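Local coordinates for DNA repair protein XRCC1 (Homo sapiens, PDB 3LQC), which acts as a scaffold in DNA single-strand break repair, assembling repair protein complexes and binding auto-poly-ADP-ribosylated PARP1 to limit its activity, at residues Glu69-Ser74 with Lys129-Gln134; Glu3-His8 with Ala38-Ile43. All blocks are in the same frame, centred on the assembly; numbering follows the deposited sequence.

Contact 1. Residues Glu69-Ser74 with Lys129-Gln134. With NA (sodium ion), chain C; CO3 (carbonate ion), chain D.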
loop_
_atom_site.group_PDB
_atom_site.type_symbol
_atom_site.label_atom_id
_atom_site.label_comp_id
_atom_site.label_asym_id
_atom_site.label_seq_id
_atom_site.Cartn_x
_atom_site.Cartn_y
_atom_site.Cartn_z
ATOM N N GLU A 69 12.129 -0.291 -10.339
ATOM C CA GLU A 69 12.941 -0.882 -9.285
ATOM C C GLU A 69 14.395 -0.935 -9.745
ATOM O O GLU A 69 14.666 -1.172 -10.919
ATOM C CB GLU A 69 12.444 -2.293 -8.977
ATOM C CG GLU A 69 13.196 -3.029 -7.882
ATOM C CD GLU A 69 12.838 -4.498 -7.850
ATOM O OE1 GLU A 69 12.992 -5.137 -6.786
ATOM O OE2 GLU A 69 12.380 -5.009 -8.894
ATOM N N VAL A 70 15.329 -0.709 -8.826
ATOM C CA VAL A 70 16.737 -0.827 -9.172
ATOM C C VAL A 70 17.398 -1.866 -8.295
ATOM O O VAL A 70 17.360 -1.770 -7.073
ATOM C CB VAL A 70 17.495 0.519 -9.072
ATOM C CG1 VAL A 70 18.977 0.323 -9.400
ATOM C CG2 VAL A 70 16.886 1.539 -10.017
ATOM N N LEU A 71 17.987 -2.872 -8.929
ATOM C CA LEU A 71 18.715 -3.904 -8.211
ATOM C C LEU A 71 20.178 -3.893 -8.643
ATOM O O LEU A 71 20.520 -3.402 -9.726
ATOM C CB LEU A 71 18.085 -5.282 -8.438
ATOM C CG LEU A 71 16.568 -5.367 -8.248
ATOM C CD1 LEU A 71 15.849 -5.135 -9.572
ATOM C CD2 LEU A 71 16.151 -6.711 -7.637
ATOM N N VAL A 72 21.041 -4.430 -7.796
ATOM C CA VAL A 72 22.469 -4.432 -8.082
ATOM C C VAL A 72 23.015 -5.824 -7.893
ATOM O O VAL A 72 22.451 -6.624 -7.155
ATOM C CB VAL A 72 23.231 -3.474 -7.165
ATOM C CG1 VAL A 72 23.102 -2.054 -7.684
ATOM C CG2 VAL A 72 22.706 -3.590 -5.737
ATOM N N GLY A 73 24.111 -6.120 -8.573
ATOM C CA GLY A 73 24.700 -7.440 -8.490
ATOM C C GLY A 73 26.205 -7.379 -8.653
ATOM O O GLY A 73 26.760 -6.378 -9.105
ATOM N N SER A 74 26.863 -8.466 -8.286
ATOM C CA SER A 74 28.305 -8.541 -8.346
ATOM C C SER A 74 28.645 -9.709 -9.245
ATOM O O SER A 74 28.319 -10.842 -8.927
ATOM C CB SER A 74 28.862 -8.767 -6.941
ATOM O OG SER A 74 30.173 -8.261 -6.825
ATOM N N LYS A 129 20.501 -3.460 -12.524
ATOM C CA LYS A 129 19.285 -3.866 -13.202
ATOM C C LYS A 129 18.172 -2.884 -12.877
ATOM O O LYS A 129 17.816 -2.694 -11.707
ATOM C CB LYS A 129 18.892 -5.286 -12.778
ATOM C CG LYS A 129 17.585 -5.769 -13.366
ATOM C CD LYS A 129 17.264 -7.183 -12.915
ATOM C CE LYS A 129 18.267 -8.178 -13.457
ATOM N NZ LYS A 129 17.757 -9.570 -13.352
ATOM N N ILE A 130 17.634 -2.249 -13.911
ATOM C CA ILE A 130 16.510 -1.332 -13.743
ATOM C C ILE A 130 15.241 -1.989 -14.295
ATOM O O ILE A 130 15.171 -2.312 -15.479
ATOM C CB ILE A 130 16.758 0.010 -14.452
ATOM C CG1 ILE A 130 17.995 0.704 -13.878
ATOM C CG2 ILE A 130 15.557 0.908 -14.324
ATOM C CD1 ILE A 130 19.296 0.294 -14.537
ATOM N N VAL A 131 14.248 -2.200 -13.436
ATOM C CA VAL A 131 13.028 -2.884 -13.852
ATOM C C VAL A 131 11.853 -1.926 -13.951
ATOM O O VAL A 131 11.510 -1.256 -12.986
ATOM C CB VAL A 131 12.668 -4.040 -12.897
ATOM C CG1 VAL A 131 11.543 -4.887 -13.489
ATOM C CG2 VAL A 131 13.889 -4.899 -12.626
ATOM N N CYS A 132 11.242 -1.865 -15.129
ATOM C CA CYS A 132 10.084 -1.010 -15.351
ATOM C C CYS A 132 8.830 -1.856 -15.486
ATOM O O CYS A 132 8.745 -2.741 -16.334
ATOM C CB CYS A 132 10.281 -0.169 -16.611
ATOM S SG CYS A 132 11.671 0.969 -16.557
ATOM N N SER A 133 7.845 -1.596 -14.643
ATOM C CA SER A 133 6.610 -2.364 -14.692
ATOM C C SER A 133 5.450 -1.476 -15.083
ATOM O O SER A 133 5.295 -0.373 -14.556
ATOM C CB SER A 133 6.333 -3.025 -13.349
ATOM O OG SER A 133 7.246 -4.074 -13.110
ATOM N N GLN A 134 4.638 -1.958 -16.014
ATOM C CA GLN A 134 3.482 -1.203 -16.476
ATOM C C GLN A 134 2.390 -2.157 -16.940
ATOM O O GLN A 134 2.169 -2.317 -18.139
ATOM C CB GLN A 134 3.880 -0.240 -17.597
ATOM C CG GLN A 134 2.737 0.631 -18.127
ATOM C CD GLN A 134 1.823 1.143 -17.028
ATOM O OE1 GLN A 134 0.950 0.422 -16.549
ATOM N NE2 GLN A 134 2.012 2.395 -16.634
HETATM NA NA NA C . 28.532 -12.809 -6.911
HETATM C C CO3 D . 14.772 -9.601 -14.831
HETATM O O1 CO3 D . 15.456 -8.769 -15.560
HETATM O O2 CO3 D . 15.394 -10.550 -14.192
#
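The carboxylate of buried E69 lies on a face of the sheet beside the hydrocarbon side chain of V131, with OE2 only 4.0 Å from V131 CG2. The two side chains run side by side in the same direction, and what satisfies the acid comes from outside the domain: OE2 is hydrogen-bonded to the backbone of the chain of another protein, which also packs apolar side-chain surface on L71 and V131. E69, L71 and V131 therefore form part of a protein-binding face.

L71 and K129 project from the same face, but their ends part. The L71 chi2 of 92° lies well away from a staggered value and brings CD1 within 3.6 Å of V131 CG2, the two side chains meeting on the diagonal. K129, directly opposite L71, behaves differently: its chain is extended as far as CD, then chi3 of -66° turns CE aside, and NZ donates to carbonate O2 at 2.7 Å. Y84 adds a cation-pi contact to the same lysine.

The other face carries V70 and I130, a non-hydrogen-bonded pair with CA atoms 4.6 Å apart and V70 CG2 4.1 Å from I130 CG1. I130 continues onto L144 and F149 of strand 143-150.

Backbone evidence for the pairing is complete on both sides of V70. E69 and V131 exchange two hydrogen bonds, as do L71 and K129, the longest being E69 N to V131 O at 2.9 Å. The segment axes lie at 155°, close to antiparallel. Beyond the paired region, S74 O binds sodium at 2.8 Å, with A76 O and G78 O as further ligands.

Two adjacent interior strands, antiparallel to each other, of a mixed five-stranded sheet, with one face turned to a second sheet and the other to a partner, are what is expected of the β-sandwich of the XRCC1 N-terminal domain, which is known to bind DNA polymerase β.

Contact 2. Residues Glu3-His8 with Ala38-Ile43. With CO3 (carbonate ion), chain D.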
loop_
_atom_site.group_PDB
_atom_site.type_symbol
_atom_site.label_atom_id
_atom_site.label_comp_id
_atom_site.label_asym_id
_atom_site.label_seq_id
_atom_site.Cartn_x
_atom_site.Cartn_y
_atom_site.Cartn_z
ATOM N N GLU A 3 13.128 -11.679 -16.384
ATOM C CA GLU A 3 13.443 -12.918 -17.074
ATOM C C GLU A 3 14.184 -12.519 -18.333
ATOM O O GLU A 3 14.054 -11.386 -18.798
ATOM C CB GLU A 3 12.185 -13.726 -17.390
ATOM C CG GLU A 3 11.005 -12.923 -17.935
ATOM C CD GLU A 3 9.917 -13.836 -18.479
ATOM O OE1 GLU A 3 8.728 -13.641 -18.163
ATOM O OE2 GLU A 3 10.261 -14.765 -19.234
ATOM N N ILE A 4 14.982 -13.426 -18.879
ATOM C CA ILE A 4 15.941 -13.040 -19.915
ATOM C C ILE A 4 15.308 -12.366 -21.146
ATOM O O ILE A 4 15.882 -11.433 -21.714
ATOM C CB ILE A 4 16.836 -14.227 -20.332
ATOM C CG1 ILE A 4 17.932 -13.761 -21.291
ATOM C CG2 ILE A 4 16.013 -15.319 -20.964
ATOM C CD1 ILE A 4 18.697 -12.554 -20.804
ATOM N N ARG A 5 14.126 -12.829 -21.543
ATOM C CA ARG A 5 13.475 -12.318 -22.746
ATOM C C ARG A 5 12.882 -10.922 -22.538
ATOM O O ARG A 5 12.500 -10.259 -23.498
ATOM C CB ARG A 5 12.395 -13.286 -23.226
ATOM C CG ARG A 5 11.210 -13.369 -22.302
ATOM C CD ARG A 5 10.047 -14.105 -22.945
ATOM N NE ARG A 5 8.820 -13.821 -22.213
ATOM C CZ ARG A 5 7.887 -12.964 -22.615
ATOM N NH1 ARG A 5 8.018 -12.313 -23.767
ATOM N NH2 ARG A 5 6.814 -12.764 -21.860
ATOM N N LEU A 6 12.817 -10.487 -21.281
ATOM C CA LEU A 6 12.326 -9.154 -20.947
ATOM C C LEU A 6 13.463 -8.253 -20.493
ATOM O O LEU A 6 13.242 -7.146 -20.013
ATOM C CB LEU A 6 11.260 -9.244 -19.855
ATOM C CG LEU A 6 10.031 -9.994 -20.359
ATOM C CD1 LEU A 6 8.957 -10.092 -19.299
ATOM C CD2 LEU A 6 9.527 -9.281 -21.616
ATOM N N ARG A 7 14.684 -8.734 -20.663
ATOM C CA ARG A 7 15.851 -8.047 -20.144
ATOM C C ARG A 7 16.796 -7.645 -21.269
ATOM O O ARG A 7 17.231 -8.482 -22.045
ATOM C CB ARG A 7 16.560 -8.970 -19.164
ATOM C CG ARG A 7 17.833 -8.432 -18.590
ATOM C CD ARG A 7 18.528 -9.534 -17.805
ATOM N NE ARG A 7 17.599 -10.248 -16.939
ATOM C CZ ARG A 7 17.632 -11.560 -16.736
ATOM N NH1 ARG A 7 18.543 -12.308 -17.348
ATOM N NH2 ARG A 7 16.741 -12.131 -15.937
ATOM N N HIS A 8 17.102 -6.358 -21.355
ATOM C CA HIS A 8 18.098 -5.864 -22.293
ATOM C C HIS A 8 19.425 -5.647 -21.577
ATOM O O HIS A 8 19.569 -4.715 -20.785
ATOM C CB HIS A 8 17.629 -4.557 -22.929
ATOM C CG HIS A 8 18.358 -4.200 -24.187
ATOM N ND1 HIS A 8 19.093 -3.042 -24.318
ATOM C CD2 HIS A 8 18.456 -4.844 -25.374
ATOM C CE1 HIS A 8 19.612 -2.987 -25.531
ATOM N NE2 HIS A 8 19.242 -4.067 -26.193
ATOM N N ALA A 38 6.845 -4.744 -27.299
ATOM C CA ALA A 38 5.558 -4.090 -27.103
ATOM C C ALA A 38 4.524 -5.102 -26.618
ATOM O O ALA A 38 4.510 -6.250 -27.067
ATOM C CB ALA A 38 5.095 -3.445 -28.394
ATOM N N GLY A 39 3.666 -4.678 -25.693
ATOM C CA GLY A 39 2.610 -5.542 -25.189
ATOM C C GLY A 39 3.006 -6.275 -23.921
ATOM O O GLY A 39 2.220 -7.020 -23.347
ATOM N N GLU A 40 4.234 -6.041 -23.482
ATOM C CA GLU A 40 4.781 -6.693 -22.305
ATOM C C GLU A 40 4.578 -5.865 -21.034
ATOM O O GLU A 40 4.780 -4.654 -21.036
ATOM C CB GLU A 40 6.264 -6.954 -22.524
ATOM C CG GLU A 40 6.702 -8.293 -22.015
ATOM C CD GLU A 40 6.122 -9.435 -22.821
ATOM O OE1 GLU A 40 6.265 -9.433 -24.060
ATOM O OE2 GLU A 40 5.532 -10.340 -22.208
ATOM N N LYS A 41 4.184 -6.536 -19.952
ATOM C CA LYS A 41 3.854 -5.887 -18.677
ATOM C C LYS A 41 5.078 -5.377 -17.919
ATOM O O LYS A 41 4.971 -4.473 -17.082
ATOM C CB LYS A 41 3.090 -6.855 -17.771
ATOM C CG LYS A 41 1.659 -7.120 -18.208
ATOM C CD LYS A 41 1.091 -8.352 -17.519
ATOM C CE LYS A 41 -0.316 -8.651 -18.022
ATOM N NZ LYS A 41 -0.802 -9.993 -17.582
ATOM N N THR A 42 6.239 -5.960 -18.190
ATOM C CA THR A 42 7.456 -5.511 -17.534
ATOM C C THR A 42 8.682 -5.730 -18.404
ATOM O O THR A 42 8.762 -6.710 -19.139
ATOM C CB THR A 42 7.652 -6.197 -16.160
ATOM O OG1 THR A 42 9.014 -6.056 -15.756
ATOM C CG2 THR A 42 7.331 -7.669 -16.240
ATOM N N ILE A 43 9.634 -4.805 -18.328
ATOM C CA ILE A 43 10.912 -4.964 -19.010
ATOM C C ILE A 43 12.016 -4.482 -18.091
ATOM O O ILE A 43 11.777 -3.658 -17.217
ATOM C CB ILE A 43 10.991 -4.132 -20.307
ATOM C CG1 ILE A 43 10.778 -2.653 -19.988
ATOM C CG2 ILE A 43 9.979 -4.620 -21.338
ATOM C CD1 ILE A 43 11.481 -1.739 -20.922
HETATM C C CO3 D . 14.772 -9.601 -14.831
HETATM O O1 CO3 D . 15.456 -8.769 -15.560
HETATM O O2 CO3 D . 15.394 -10.550 -14.192
#
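R5 reaches across to E40 with an uneven two-point salt bridge. NH2 donates to E40 OE2 at 2.8 Å, while the NH1 bond to OE1 is weak at 3.4 Å. The flat groups stand 85° apart, and NH2 meets OE2 from above the carboxylate plane, so this is not a coplanar fork. The third donor, NE, turns back to E3 OE2 in another weak bond, and the guanidinium thereby links two acids.

The L6 side chain crosses E40 at about a right angle, and CD1 approaches T42 O at 3.4 Å, though the leucine end, deposited in two conformers, is doubtful. The L6 backbone is held by L6 N to E3 O at 2.9 Å and by a backbone hydrogen bond with S44; I43 CA adds a CH...O contact of 3.3 Å to L6 O. T42 OG1 has a weak bond to C132 O.

R7 is bent at chi3 (-46°), which places NE to donate to carbonate O1 at 2.9 Å, nearly straight at 177°; NH2 donates to O2 at 2.7 Å and forms a salt bridge with E81.

The chemistry implies an ion-pair network joining the 3-10 turn at R5 to the loop at E40 that leads into strand 42-49, and next to it, sharing E3, a pocket where R7 binds a carbonate that probably came from the crystallisation liquor.

How the contacts relate
Contacts 1 and 2 have centres 12 Å apart and belong to one sheet, in which strand 42-49 lies between strands 7-12 and 125-133. The join is direct: Q134 N lies 2.8 Å from K41 O and C132 N 2.8 Å from I43 O, both probable hydrogen bonds, while V131 CG1 packs 3.6 Å from T42 OG1. The carbonate, probably from the crystallisation liquor, ties them again, since K129 of contact 1 and R7 of contact 2 bind it together with S44 OG of the strand between. Basic side chains from two contacts thus converge on one anion. The sodium ion is bound at the S74 end of contact 1 alone.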